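PDB 3CZP: Polyphosphate:AMP phosphotransferase from Pseudomonas aeruginosa PAO1, which transfers phosphate from inorganic polyphosphate to AMP to make ADP, and less efficiently to GMP, with magnesium as cofactor. Local coordinates for residues A216-R219 / Y220-L223; V60-L63 / N64-M67; K475-A478 / R479-L483; L411-K415 / Q416-E420; G121-K124 / E125-D129. All coordinates share one frame; numbering follows the deposited sequence.

Contact 1: A216-R219 / Y220-L223; sequences ADER and YRAL
One face of the R221 guanidinium carries the E218 side chain: CG of E218 sits 3.5 Å from NH2 of R221, displaced toward the rim of the group rather than over its middle. At the edge, in the guanidinium plane, a water accepts from NE of R221 (3.1 Å from its oxygen) and gives a long, weak bond to the carbonyl of E218. The two side chains run alongside each other in the first turn of helix 218-238, behind its N-cap residue D217, yet their charges do not pair. OE2 of E218 is 4.2 Å from NH2 of R221, well out of the guanidinium plane, and the carboxylate and guanidinium planes stand 86° apart. The stronger polar partner of R221 is the carbonyl of G215, which takes NH1. CG of R221 lies between its own backbone N and carbonyl carbon (chi1 79°), which turns the otherwise extended chain back over the start of the helix, with CG 3.3 Å from O of E218.

The second flat pair is D217 and Y220, touching through CB of Y220 rather than through the ring, which stacks on H11. The helix packs against helices 15-39 and 56-66, A222 resting on L62 and W66. D217 caps the helix start with two bonds: its O accepts from N of R221, and its OD2, also bonded by N of I13, takes N of Y220 at 2.9 Å, from 38° above the carboxylate plane.

Contact 2: V60-L63 / N64-M67; sequences VKLL and NEWM
L62 and W66 make the tight part of this contact, one turn apart at the C-terminal end of helix 56-66, which flanks the parallel sheet of the N-terminal PPK2 domain. CG of L62 stands over one face of the indole in a CH-pi contact, 4.1 Å from the centroid of the five-membered ring and 29° off its normal, and CD2 reaches CZ2 of W66 at 3.8 Å. From the neighbouring position L63 adds CD2 obliquely, 4.0 Å from CE3 of W66. Y18, V22 and A222 pack round this apolar side.

The opposite extreme is K61 and E65, both partly exposed, whose charged ends (NZ and OE1) remain 6.5 Å apart. They look instead to the second subunit, where K61 has a weak hydrogen bond to the carbonyl of D322 and E65 a long, weak ion pair with R318.

Near the end of the helix, bonding leaves the simple repeat: O of L62 accepts from N of both E65 and W66. N64, buried against I72 and V74, folds its amide back on its own helix. Its ND2 gives V60 O an almost straight bond of 2.8 Å (173°), while N of N64 reaches that oxygen from the other face of the carbonyl plane.

Contact 3: K475-A478 / R479-L483; sequences KRFA and RVKVL
F477 and K481 both hold CG opposite the backbone N (chi1 175° and 177°), and with K481 extended beyond CG the two side chains run alongside each other in the same direction, one turn apart. CE2 of F477 meets CD of K481 at 3.9 Å, obliquely to the ring. The lysine end passes beyond the phenyl group to a salt bridge with E471 at the end of strand 467-471.

R479 turns the other way. With CG opposite the carbonyl carbon (chi1 -69°), its extended chain runs back toward the start of the helix, CG lying 3.2 Å from O of K475. One face of its guanidinium then rests on CB of K475, 4.1 Å from CZ of R479. NZ of K475 stays 5.3 Å from NH2 of R479, which has a close like charge in R319; NH1 of R479 is hydrogen-bonded to the hydroxyl of Y276.

Four successive backbone bonds join the segments, from N of R479 to O of K475 (2.8 Å) through N of V482 to O of A478 (3.0 Å). On the buried side A478 lies on V470, V480 on Q279 and V482 on A316 and V320. This is the regular first part of helix 475-496, the closing helix of an alpha/beta P-loop-type domain, packed against helices 273-292 and 313-321 and strand 467-471.

Contact 4: L411-K415 / Q416-E420; sequences LAIDK and QTQME
OD1 of D414 takes two bonds from T417, three residues on. The backbone N of T417 comes in nearly along the C-O axis of that oxygen at 2.8 Å, with an N-H...O angle of 160°. The hydroxyl OG1 of T417 donates to it at 3.0 Å, from the syn side and 34° out of the carboxylate plane. D414 is thus the N-cap of helix 415-427. Its main chain joins in as well, O of D414 accepting from N of Q418 at 3.0 Å, and the next carbonyl, that of K415, accepts from N of M419.

What brings the carboxylate here is its first torsion: CG of D414 lies between backbone N and carbonyl carbon (chi1 58°), which carries OD1 forward to the amide of T417. T417 meets it with OG1 beside its own backbone N, both donors being presented together. The same torsion sends CG2 of T417 toward CB of I413, 4.2 Å away. I413 lays CD1 against CA of Q418 (3.8 Å), giving the turn an apolar flank; I413 also packs on A472 and on N473.

Farther out, N473 gives its amide ND2 to OD2 of D414, gripping the other carboxylate oxygen. Q418 is held by R443 and by the carbonyl of D309, and R443 also bonds O of K415. Strand 404-412 enters through main-chain bonds of A412 to V470 and A472. With both oxygens engaged and a helix N-terminus before it, the carboxylate is probably stabilised in its charged form, its negative charge facing the positive end of the helix dipole.

Contact 5: G121-K124 / E125-D129; sequences GHIK and EAKLD
Hydrogen bonding across this turn rests on one atom, the carbonyl oxygen of K124. It takes N of L128 at 3.1 Å in a nearly straight bond (168°), the first regular helical link, and N of K127 in a weak, bent one. K124 occupies the N-cap position.

Apolar contact comes from I123, whose CB points to the helix. Its CG1 sits between backbone N and carbonyl carbon (chi1 62°), which brings CD1 against the first turn, 3.8 Å from N of L128 and 4.2 Å from CB of L128. This is the short loop joining helices 110-119 and 125-144, in which G121 ends the first helix with a Schellman motif, its phi positive at 78°. I123 and L128 both reach back to that helix, on A117 and M114 respectively, and L128 also meets Y195 of helix 186-203.

Lysine packing makes up the rest. K127 is bent at its third and fourth torsions, so its chain curls over the turn and crosses K124 obliquely, bringing CE of K127 to 3.8 Å from CB of K124. The ammonium groups do not meet: NZ of K124 and NZ of K127 are 6.1 Å apart, and the NZ of K127 lies 3.5 Å from CA of I123.

In the fold
Contacts 1, 2 and 5 belong to the N-terminal PPK2 domain, which seems to be catalytically inactive and may be responsible for dimerisation; contacts 3 and 4 lie in the C-terminal one. Contacts 1 and 2 touch, joining helices 218-238 and 56-66, and contact 2, the buried one of the five, also meets the second subunit. Contacts 1 and 3 open corresponding final helices of the two domains, yet their centres are about 66 Å apart. Contacts 3 and 4 sit about 16 Å apart, centre to centre, by the two last strands, 404-412 and 467-471, of one sheet. Aspartate side chains cap contacts 1 and 4, whereas surface contact 5 relies on a lysine carbonyl and aliphatic chains.

Contact 1: A216-R219 / Y220-L223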
loop_
_atom_site.group_PDB
_atom_site.type_symbol
_atom_site.label_atom_id
_atom_site.label_comp_id
_atom_site.label_asym_id
_atom_site.label_seq_id
_atom_site.Cartn_x
_atom_site.Cartn_y
_atom_site.Cartn_z
ATOM N N ALA A 216 -3.676 -34.777 -16.931
ATOM C CA ALA A 216 -3.674 -35.273 -18.286
ATOM C C ALA A 216 -5.059 -35.045 -18.887
ATOM O O ALA A 216 -5.156 -34.681 -20.038
ATOM C CB ALA A 216 -3.261 -36.745 -18.323
ATOM N N ASP A 217 -6.107 -35.194 -18.076
ATOM C CA ASP A 217 -7.465 -34.929 -18.512
ATOM C C ASP A 217 -7.996 -33.548 -18.060
ATOM O O ASP A 217 -8.183 -33.292 -16.875
ATOM C CB ASP A 217 -8.403 -36.078 -18.109
ATOM C CG ASP A 217 -9.769 -35.950 -18.745
ATOM O OD1 ASP A 217 -9.876 -36.018 -19.986
ATOM O OD2 ASP A 217 -10.766 -35.820 -18.010
ATOM N N GLU A 218 -8.275 -32.677 -19.040
ATOM C CA GLU A 218 -8.753 -31.314 -18.794
ATOM C C GLU A 218 -10.022 -31.338 -17.932
ATOM O O GLU A 218 -10.154 -30.595 -16.950
ATOM C CB GLU A 218 -9.143 -30.640 -20.097
ATOM C CG GLU A 218 -8.075 -30.094 -20.971
ATOM C CD GLU A 218 -8.709 -29.429 -22.230
ATOM O OE1 GLU A 218 -9.627 -30.016 -22.864
ATOM O OE2 GLU A 218 -8.328 -28.287 -22.555
ATOM N N ARG A 219 -10.966 -32.193 -18.317
ATOM C CA ARG A 219 -12.226 -32.335 -17.578
ATOM C C ARG A 219 -12.029 -32.807 -16.146
ATOM O O ARG A 219 -12.508 -32.201 -15.208
ATOM C CB ARG A 219 -13.169 -33.286 -18.309
ATOM C CG ARG A 219 -13.624 -32.711 -19.608
ATOM C CD ARG A 219 -14.615 -33.519 -20.271
ATOM N NE ARG A 219 -14.705 -33.021 -21.627
ATOM C CZ ARG A 219 -14.188 -33.606 -22.709
ATOM N NH1 ARG A 219 -14.358 -33.012 -23.889
ATOM N NH2 ARG A 219 -13.537 -34.765 -22.639
ATOM N N TYR A 220 -11.304 -33.889 -15.959
ATOM C CA TYR A 220 -11.022 -34.350 -14.605
ATOM C C TYR A 220 -10.283 -33.300 -13.725
ATOM O O TYR A 220 -10.604 -33.143 -12.558
ATOM C CB TYR A 220 -10.160 -35.596 -14.656
ATOM C CG TYR A 220 -9.644 -36.015 -13.316
ATOM C CD1 TYR A 220 -10.434 -36.751 -12.451
ATOM C CD2 TYR A 220 -8.380 -35.652 -12.903
ATOM C CE1 TYR A 220 -9.979 -37.123 -11.219
ATOM C CE2 TYR A 220 -7.912 -36.012 -11.656
ATOM C CZ TYR A 220 -8.706 -36.795 -10.830
ATOM O OH TYR A 220 -8.241 -37.132 -9.578
ATOM N N ARG A 221 -9.261 -32.666 -14.280
ATOM C CA ARG A 221 -8.426 -31.771 -13.503
ATOM C C ARG A 221 -9.196 -30.528 -13.031
ATOM O O ARG A 221 -9.079 -30.133 -11.868
ATOM C CB ARG A 221 -7.134 -31.408 -14.271
ATOM C CG ARG A 221 -7.290 -30.340 -15.340
ATOM C CD ARG A 221 -6.006 -30.215 -16.165
ATOM N NE ARG A 221 -6.162 -29.270 -17.252
ATOM C CZ ARG A 221 -5.428 -29.235 -18.370
ATOM N NH1 ARG A 221 -4.461 -30.109 -18.592
ATOM N NH2 ARG A 221 -5.644 -28.272 -19.271
ATOM N N ALA A 222 -10.008 -29.925 -13.917
ATOM C CA ALA A 222 -10.765 -28.729 -13.550
ATOM C C ALA A 222 -11.859 -29.012 -12.577
ATOM O O ALA A 222 -12.024 -28.277 -11.617
ATOM C CB ALA A 222 -11.367 -28.037 -14.763
ATOM N N LEU A 223 -12.657 -30.033 -12.871
ATOM C CA LEU A 223 -13.714 -30.441 -11.981
ATOM C C LEU A 223 -13.214 -30.848 -10.604
ATOM O O LEU A 223 -13.871 -30.573 -9.615
ATOM C CB LEU A 223 -14.530 -31.585 -12.601
ATOM C CG LEU A 223 -15.970 -31.764 -12.094
ATOM C CD1 LEU A 223 -16.785 -30.519 -12.203
ATOM C CD2 LEU A 223 -16.677 -32.911 -12.833
HETATM O O HOH W 1 -8.678 -27.482 -17.324
#

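Contact 2: V60-L63 / N64-M67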
loop_
_atom_site.group_PDB
_atom_site.type_symbol
_atom_site.label_atom_id
_atom_site.label_comp_id
_atom_site.label_asym_id
_atom_site.label_seq_id
_atom_site.Cartn_x
_atom_site.Cartn_y
_atom_site.Cartn_z
ATOM N N VAL A 60 -6.733 -22.277 -13.727
ATOM C CA VAL A 60 -7.023 -21.017 -13.055
ATOM C C VAL A 60 -7.863 -20.092 -13.928
ATOM O O VAL A 60 -8.711 -19.334 -13.451
ATOM C CB VAL A 60 -5.772 -20.337 -12.572
ATOM C CG1 VAL A 60 -6.137 -18.902 -11.991
ATOM C CG2 VAL A 60 -5.066 -21.186 -11.575
ATOM N N LYS A 61 -7.661 -20.143 -15.217
ATOM C CA LYS A 61 -8.496 -19.353 -16.112
ATOM C C LYS A 61 -9.972 -19.778 -16.039
ATOM O O LYS A 61 -10.908 -18.916 -16.038
ATOM C CB LYS A 61 -8.013 -19.445 -17.563
ATOM C CG LYS A 61 -8.993 -18.713 -18.462
ATOM C CD LYS A 61 -8.516 -18.520 -19.849
ATOM C CE LYS A 61 -9.671 -17.700 -20.627
ATOM N NZ LYS A 61 -9.101 -17.506 -21.950
ATOM N N LEU A 62 -10.166 -21.098 -16.018
ATOM C CA LEU A 62 -11.491 -21.672 -16.012
ATOM C C LEU A 62 -12.179 -21.313 -14.703
ATOM O O LEU A 62 -13.317 -20.931 -14.748
ATOM C CB LEU A 62 -11.450 -23.179 -16.248
ATOM C CG LEU A 62 -12.709 -23.891 -16.730
ATOM C CD1 LEU A 62 -13.424 -23.212 -17.861
ATOM C CD2 LEU A 62 -12.306 -25.250 -17.083
ATOM N N LEU A 63 -11.474 -21.356 -13.579
ATOM C CA LEU A 63 -12.024 -20.906 -12.282
ATOM C C LEU A 63 -12.542 -19.470 -12.294
ATOM O O LEU A 63 -13.489 -19.167 -11.597
ATOM C CB LEU A 63 -10.970 -21.014 -11.160
ATOM C CG LEU A 63 -10.525 -22.430 -10.745
ATOM C CD1 LEU A 63 -9.446 -22.299 -9.686
ATOM C CD2 LEU A 63 -11.675 -23.413 -10.362
ATOM N N ASN A 64 -11.903 -18.623 -13.089
ATOM C CA ASN A 64 -12.293 -17.209 -13.265
ATOM C C ASN A 64 -13.394 -17.002 -14.263
ATOM O O ASN A 64 -13.838 -15.872 -14.472
ATOM C CB ASN A 64 -11.058 -16.420 -13.633
ATOM C CG ASN A 64 -10.208 -16.087 -12.418
ATOM O OD1 ASN A 64 -10.474 -15.075 -11.770
ATOM N ND2 ASN A 64 -9.181 -16.954 -12.079
ATOM N N GLU A 65 -13.841 -18.100 -14.880
ATOM C CA GLU A 65 -15.052 -18.117 -15.698
ATOM C C GLU A 65 -16.187 -18.670 -14.899
ATOM O O GLU A 65 -17.268 -18.128 -14.918
ATOM C CB GLU A 65 -14.853 -18.954 -16.958
ATOM C CG GLU A 65 -16.092 -18.890 -17.856
ATOM C CD GLU A 65 -15.866 -19.613 -19.178
ATOM O OE1 GLU A 65 -14.675 -19.824 -19.486
ATOM O OE2 GLU A 65 -16.896 -19.932 -19.856
ATOM N N TRP A 66 -15.902 -19.696 -14.114
ATOM C CA TRP A 66 -16.880 -20.299 -13.210
ATOM C C TRP A 66 -17.258 -19.383 -12.074
ATOM O O TRP A 66 -18.433 -19.301 -11.708
ATOM C CB TRP A 66 -16.323 -21.596 -12.618
ATOM C CG TRP A 66 -16.213 -22.726 -13.644
ATOM C CD1 TRP A 66 -16.656 -22.715 -14.914
ATOM C CD2 TRP A 66 -15.601 -24.000 -13.438
ATOM N NE1 TRP A 66 -16.391 -23.913 -15.529
ATOM C CE2 TRP A 66 -15.721 -24.724 -14.648
ATOM C CE3 TRP A 66 -14.958 -24.604 -12.351
ATOM C CZ2 TRP A 66 -15.245 -26.038 -14.795
ATOM C CZ3 TRP A 66 -14.480 -25.904 -12.498
ATOM C CH2 TRP A 66 -14.616 -26.608 -13.721
HETATM N N MSE A 67 -16.236 -18.745 -11.489
HETATM C CA MSE A 67 -16.403 -17.880 -10.350
HETATM C C MSE A 67 -16.403 -16.451 -10.818
HETATM O O MSE A 67 -16.323 -16.163 -12.014
HETATM C CB MSE A 67 -15.320 -18.159 -9.286
HETATM C CG MSE A 67 -15.302 -19.624 -8.886
HETATM SE SE MSE A 67 -13.872 -19.963 -7.625
HETATM C CE MSE A 67 -14.821 -19.366 -6.127
#

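Contact 3: K475-A478 / R479-L483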
loop_
_atom_site.group_PDB
_atom_site.type_symbol
_atom_site.label_atom_id
_atom_site.label_comp_id
_atom_site.label_asym_id
_atom_site.label_seq_id
_atom_site.Cartn_x
_atom_site.Cartn_y
_atom_site.Cartn_z
ATOM N N LYS A 475 16.664 9.881 32.547
ATOM C CA LYS A 475 16.592 10.106 31.097
ATOM C C LYS A 475 17.952 10.168 30.413
ATOM O O LYS A 475 18.110 9.697 29.276
ATOM C CB LYS A 475 15.789 11.384 30.778
ATOM C CG LYS A 475 14.261 11.169 30.694
ATOM C CD LYS A 475 13.463 12.415 31.254
ATOM C CE LYS A 475 11.960 12.254 31.063
ATOM N NZ LYS A 475 11.245 13.554 31.143
ATOM N N ARG A 476 18.934 10.752 31.093
ATOM C CA ARG A 476 20.231 10.992 30.492
ATOM C C ARG A 476 20.946 9.673 30.231
ATOM O O ARG A 476 21.498 9.447 29.142
ATOM C CB ARG A 476 21.057 11.887 31.402
ATOM C CG ARG A 476 20.498 13.275 31.581
ATOM C CD ARG A 476 21.432 14.112 32.410
ATOM N NE ARG A 476 21.105 15.522 32.279
ATOM C CZ ARG A 476 20.675 16.311 33.253
ATOM N NH1 ARG A 476 20.546 15.879 34.508
ATOM N NH2 ARG A 476 20.414 17.583 32.982
ATOM N N PHE A 477 20.909 8.798 31.237
ATOM C CA PHE A 477 21.539 7.461 31.182
ATOM C C PHE A 477 20.847 6.653 30.092
ATOM O O PHE A 477 21.496 6.096 29.189
ATOM C CB PHE A 477 21.420 6.781 32.574
ATOM C CG PHE A 477 21.917 5.356 32.617
ATOM C CD1 PHE A 477 23.230 5.077 32.993
ATOM C CD2 PHE A 477 21.084 4.297 32.278
ATOM C CE1 PHE A 477 23.704 3.783 33.043
ATOM C CE2 PHE A 477 21.561 2.970 32.305
ATOM C CZ PHE A 477 22.881 2.721 32.685
ATOM N N ALA A 478 19.514 6.636 30.163
ATOM C CA ALA A 478 18.659 5.963 29.170
ATOM C C ALA A 478 18.985 6.387 27.726
ATOM O O ALA A 478 19.208 5.536 26.837
ATOM C CB ALA A 478 17.167 6.211 29.490
ATOM N N ARG A 479 19.032 7.696 27.473
ATOM C CA ARG A 479 19.323 8.168 26.116
ATOM C C ARG A 479 20.656 7.678 25.543
ATOM O O ARG A 479 20.730 7.230 24.385
ATOM C CB ARG A 479 19.236 9.684 26.019
ATOM C CG ARG A 479 17.813 10.257 26.162
ATOM C CD ARG A 479 17.907 11.716 26.558
ATOM N NE ARG A 479 16.580 12.281 26.808
ATOM C CZ ARG A 479 16.379 13.510 27.301
ATOM N NH1 ARG A 479 17.409 14.306 27.553
ATOM N NH2 ARG A 479 15.145 13.961 27.516
ATOM N N VAL A 480 21.709 7.776 26.341
ATOM C CA VAL A 480 23.049 7.396 25.892
ATOM C C VAL A 480 23.131 5.896 25.673
ATOM O O VAL A 480 23.691 5.439 24.704
ATOM C CB VAL A 480 24.141 7.901 26.896
ATOM C CG1 VAL A 480 25.500 7.398 26.483
ATOM C CG2 VAL A 480 24.071 9.456 26.975
ATOM N N LYS A 481 22.535 5.124 26.564
ATOM C CA LYS A 481 22.487 3.669 26.419
ATOM C C LYS A 481 21.772 3.216 25.110
ATOM O O LYS A 481 22.246 2.323 24.399
ATOM C CB LYS A 481 21.833 3.061 27.659
ATOM C CG LYS A 481 21.665 1.582 27.602
ATOM C CD LYS A 481 21.326 0.984 28.937
ATOM C CE LYS A 481 21.421 -0.569 28.902
ATOM N NZ LYS A 481 21.573 -1.168 30.260
ATOM N N VAL A 482 20.686 3.896 24.758
ATOM C CA VAL A 482 19.949 3.602 23.526
ATOM C C VAL A 482 20.858 3.836 22.323
ATOM O O VAL A 482 21.016 2.962 21.455
ATOM C CB VAL A 482 18.633 4.475 23.420
ATOM C CG1 VAL A 482 18.122 4.489 22.008
ATOM C CG2 VAL A 482 17.528 3.954 24.390
ATOM N N LEU A 483 21.480 5.009 22.291
ATOM C CA LEU A 483 22.372 5.344 21.190
ATOM C C LEU A 483 23.548 4.351 21.167
ATOM O O LEU A 483 23.837 3.766 20.133
ATOM C CB LEU A 483 22.880 6.781 21.303
ATOM C CG LEU A 483 22.032 7.895 20.663
ATOM C CD1 LEU A 483 22.264 9.170 21.434
ATOM C CD2 LEU A 483 22.371 8.093 19.195
#

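Contact 4: L411-K415 / Q416-E420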
loop_
_atom_site.group_PDB
_atom_site.type_symbol
_atom_site.label_atom_id
_atom_site.label_comp_id
_atom_site.label_asym_id
_atom_site.label_seq_id
_atom_site.Cartn_x
_atom_site.Cartn_y
_atom_site.Cartn_z
ATOM N N LEU A 411 12.293 0.115 27.899
ATOM C CA LEU A 411 12.652 1.174 28.832
ATOM C C LEU A 411 11.911 0.938 30.142
ATOM O O LEU A 411 10.678 1.015 30.212
ATOM C CB LEU A 411 12.362 2.581 28.279
ATOM C CG LEU A 411 13.507 3.229 27.481
ATOM C CD1 LEU A 411 13.938 2.402 26.299
ATOM C CD2 LEU A 411 13.049 4.656 27.033
ATOM N N ALA A 412 12.690 0.682 31.188
ATOM C CA ALA A 412 12.140 0.309 32.486
ATOM C C ALA A 412 12.222 1.492 33.457
ATOM O O ALA A 412 13.270 2.117 33.591
ATOM C CB ALA A 412 12.876 -0.923 33.030
ATOM N N ILE A 413 11.100 1.796 34.117
ATOM C CA ILE A 413 11.082 2.757 35.209
ATOM C C ILE A 413 10.315 2.120 36.364
ATOM O O ILE A 413 9.582 1.130 36.146
ATOM C CB ILE A 413 10.443 4.154 34.853
ATOM C CG1 ILE A 413 8.970 4.054 34.501
ATOM C CG2 ILE A 413 11.231 4.922 33.760
ATOM C CD1 ILE A 413 8.359 5.420 33.982
ATOM N N ASP A 414 10.468 2.658 37.584
ATOM C CA ASP A 414 9.681 2.141 38.711
ATOM C C ASP A 414 8.370 2.911 38.865
ATOM O O ASP A 414 8.136 3.907 38.145
ATOM C CB ASP A 414 10.491 2.037 40.007
ATOM C CG ASP A 414 11.084 3.360 40.451
ATOM O OD1 ASP A 414 10.410 4.387 40.253
ATOM O OD2 ASP A 414 12.224 3.353 41.004
ATOM N N LYS A 415 7.497 2.408 39.742
ATOM C CA LYS A 415 6.127 2.950 39.887
ATOM C C LYS A 415 6.170 4.377 40.399
ATOM O O LYS A 415 5.345 5.216 40.032
ATOM C CB LYS A 415 5.306 2.128 40.906
ATOM C CG LYS A 415 5.111 0.649 40.614
ATOM C CD LYS A 415 4.285 -0.008 41.742
ATOM C CE LYS A 415 4.507 -1.514 41.882
ATOM N NZ LYS A 415 3.774 -2.026 43.117
ATOM N N GLN A 416 7.142 4.600 41.278
ATOM C CA GLN A 416 7.369 5.857 41.960
ATOM C C GLN A 416 7.813 6.926 40.967
ATOM O O GLN A 416 7.312 8.042 40.999
ATOM C CB GLN A 416 8.431 5.678 43.079
ATOM C CG GLN A 416 7.999 4.831 44.366
ATOM C CD GLN A 416 8.162 3.299 44.189
ATOM O OE1 GLN A 416 8.459 2.812 43.101
ATOM N NE2 GLN A 416 7.979 2.557 45.260
ATOM N N THR A 417 8.744 6.575 40.086
ATOM C CA THR A 417 9.198 7.475 38.991
ATOM C C THR A 417 8.110 7.731 37.936
ATOM O O THR A 417 7.937 8.858 37.447
ATOM C CB THR A 417 10.463 6.911 38.310
ATOM O OG1 THR A 417 11.548 6.989 39.237
ATOM C CG2 THR A 417 10.816 7.671 37.033
ATOM N N GLN A 418 7.330 6.709 37.626
ATOM C CA GLN A 418 6.205 6.911 36.745
ATOM C C GLN A 418 5.332 8.023 37.263
ATOM O O GLN A 418 5.006 8.939 36.525
ATOM C CB GLN A 418 5.363 5.653 36.635
ATOM C CG GLN A 418 4.519 5.654 35.403
ATOM C CD GLN A 418 3.710 4.426 35.295
ATOM O OE1 GLN A 418 2.946 4.128 36.201
ATOM N NE2 GLN A 418 3.884 3.657 34.203
HETATM N N MSE A 419 4.954 7.948 38.536
HETATM C CA MSE A 419 4.042 8.911 39.096
HETATM C C MSE A 419 4.563 10.355 39.140
HETATM O O MSE A 419 3.768 11.297 38.983
HETATM C CB MSE A 419 3.693 8.499 40.507
HETATM C CG MSE A 419 2.774 9.433 41.222
HETATM SE SE MSE A 419 3.018 8.901 43.070
HETATM C CE MSE A 419 4.995 8.554 43.132
ATOM N N GLU A 420 5.861 10.511 39.417
ATOM C CA GLU A 420 6.566 11.794 39.318
ATOM C C GLU A 420 6.401 12.339 37.921
ATOM O O GLU A 420 6.169 13.532 37.722
ATOM C CB GLU A 420 8.064 11.610 39.546
ATOM C CG GLU A 420 8.487 11.409 40.993
ATOM C CD GLU A 420 9.984 11.043 41.102
ATOM O OE1 GLU A 420 10.615 10.657 40.078
ATOM O OE2 GLU A 420 10.525 11.143 42.192
#

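Contact 5: G121-K124 / E125-D129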
loop_
_atom_site.group_PDB
_atom_site.type_symbol
_atom_site.label_atom_id
_atom_site.label_comp_id
_atom_site.label_asym_id
_atom_site.label_seq_id
_atom_site.Cartn_x
_atom_site.Cartn_y
_atom_site.Cartn_z
ATOM N N GLY A 121 20.434 -25.782 -9.038
ATOM C CA GLY A 121 21.677 -25.753 -8.286
ATOM C C GLY A 121 22.051 -24.410 -7.699
ATOM O O GLY A 121 23.196 -24.219 -7.293
ATOM N N HIS A 122 21.097 -23.490 -7.598
ATOM C CA HIS A 122 21.366 -22.207 -6.970
ATOM C C HIS A 122 21.500 -22.307 -5.453
ATOM O O HIS A 122 22.250 -21.558 -4.882
ATOM C CB HIS A 122 20.324 -21.186 -7.338
ATOM C CG HIS A 122 20.216 -20.987 -8.813
ATOM N ND1 HIS A 122 19.108 -20.438 -9.414
ATOM C CD2 HIS A 122 21.077 -21.300 -9.813
ATOM C CE1 HIS A 122 19.291 -20.430 -10.726
ATOM N NE2 HIS A 122 20.473 -20.951 -10.993
ATOM N N ILE A 123 20.775 -23.222 -4.813
ATOM C CA ILE A 123 20.853 -23.415 -3.371
ATOM C C ILE A 123 21.179 -24.873 -3.056
ATOM O O ILE A 123 20.910 -25.769 -3.848
ATOM C CB ILE A 123 19.560 -22.999 -2.627
ATOM C CG1 ILE A 123 18.317 -23.833 -3.064
ATOM C CG2 ILE A 123 19.277 -21.487 -2.760
ATOM C CD1 ILE A 123 17.089 -23.525 -2.225
ATOM N N LYS A 124 21.759 -25.093 -1.884
ATOM C CA LYS A 124 22.170 -26.419 -1.429
ATOM C C LYS A 124 21.006 -27.113 -0.726
ATOM O O LYS A 124 20.046 -26.446 -0.361
ATOM C CB LYS A 124 23.343 -26.297 -0.450
ATOM C CG LYS A 124 24.617 -25.756 -1.034
ATOM C CD LYS A 124 25.588 -25.504 0.106
ATOM C CE LYS A 124 27.022 -25.322 -0.374
ATOM N NZ LYS A 124 28.004 -25.239 0.805
ATOM N N GLU A 125 21.137 -28.423 -0.495
ATOM C CA GLU A 125 20.165 -29.218 0.279
ATOM C C GLU A 125 19.760 -28.528 1.595
ATOM O O GLU A 125 18.542 -28.360 1.861
ATOM C CB GLU A 125 20.723 -30.629 0.581
ATOM C CG GLU A 125 19.858 -31.484 1.619
ATOM C CD GLU A 125 20.473 -32.872 2.026
ATOM O OE1 GLU A 125 20.964 -33.595 1.129
ATOM O OE2 GLU A 125 20.452 -33.220 3.264
ATOM N N ALA A 126 20.739 -28.109 2.411
ATOM C CA ALA A 126 20.404 -27.448 3.685
ATOM C C ALA A 126 19.482 -26.224 3.504
ATOM O O ALA A 126 18.564 -25.997 4.302
ATOM C CB ALA A 126 21.673 -27.047 4.455
ATOM N N LYS A 127 19.712 -25.439 2.459
ATOM C CA LYS A 127 18.957 -24.210 2.277
ATOM C C LYS A 127 17.553 -24.523 1.782
ATOM O O LYS A 127 16.598 -23.915 2.260
ATOM C CB LYS A 127 19.694 -23.236 1.379
ATOM C CG LYS A 127 20.983 -22.748 2.073
ATOM C CD LYS A 127 21.837 -21.849 1.136
ATOM C CE LYS A 127 22.861 -22.655 0.346
ATOM N NZ LYS A 127 23.057 -22.122 -1.002
ATOM N N LEU A 128 17.413 -25.544 0.925
ATOM C CA LEU A 128 16.088 -26.030 0.602
ATOM C C LEU A 128 15.339 -26.496 1.847
ATOM O O LEU A 128 14.161 -26.220 1.984
ATOM C CB LEU A 128 16.091 -27.170 -0.399
ATOM C CG LEU A 128 14.692 -27.708 -0.752
ATOM C CD1 LEU A 128 13.797 -26.665 -1.421
ATOM C CD2 LEU A 128 14.759 -28.985 -1.641
ATOM N N ASP A 129 16.009 -27.235 2.727
ATOM C CA ASP A 129 15.345 -27.719 3.938
ATOM C C ASP A 129 14.859 -26.562 4.831
ATOM O O ASP A 129 13.781 -26.643 5.494
ATOM C CB ASP A 129 16.253 -28.676 4.681
ATOM C CG ASP A 129 16.402 -30.036 3.952
ATOM O OD1 ASP A 129 15.760 -30.281 2.869
ATOM O OD2 ASP A 129 17.156 -30.870 4.476
#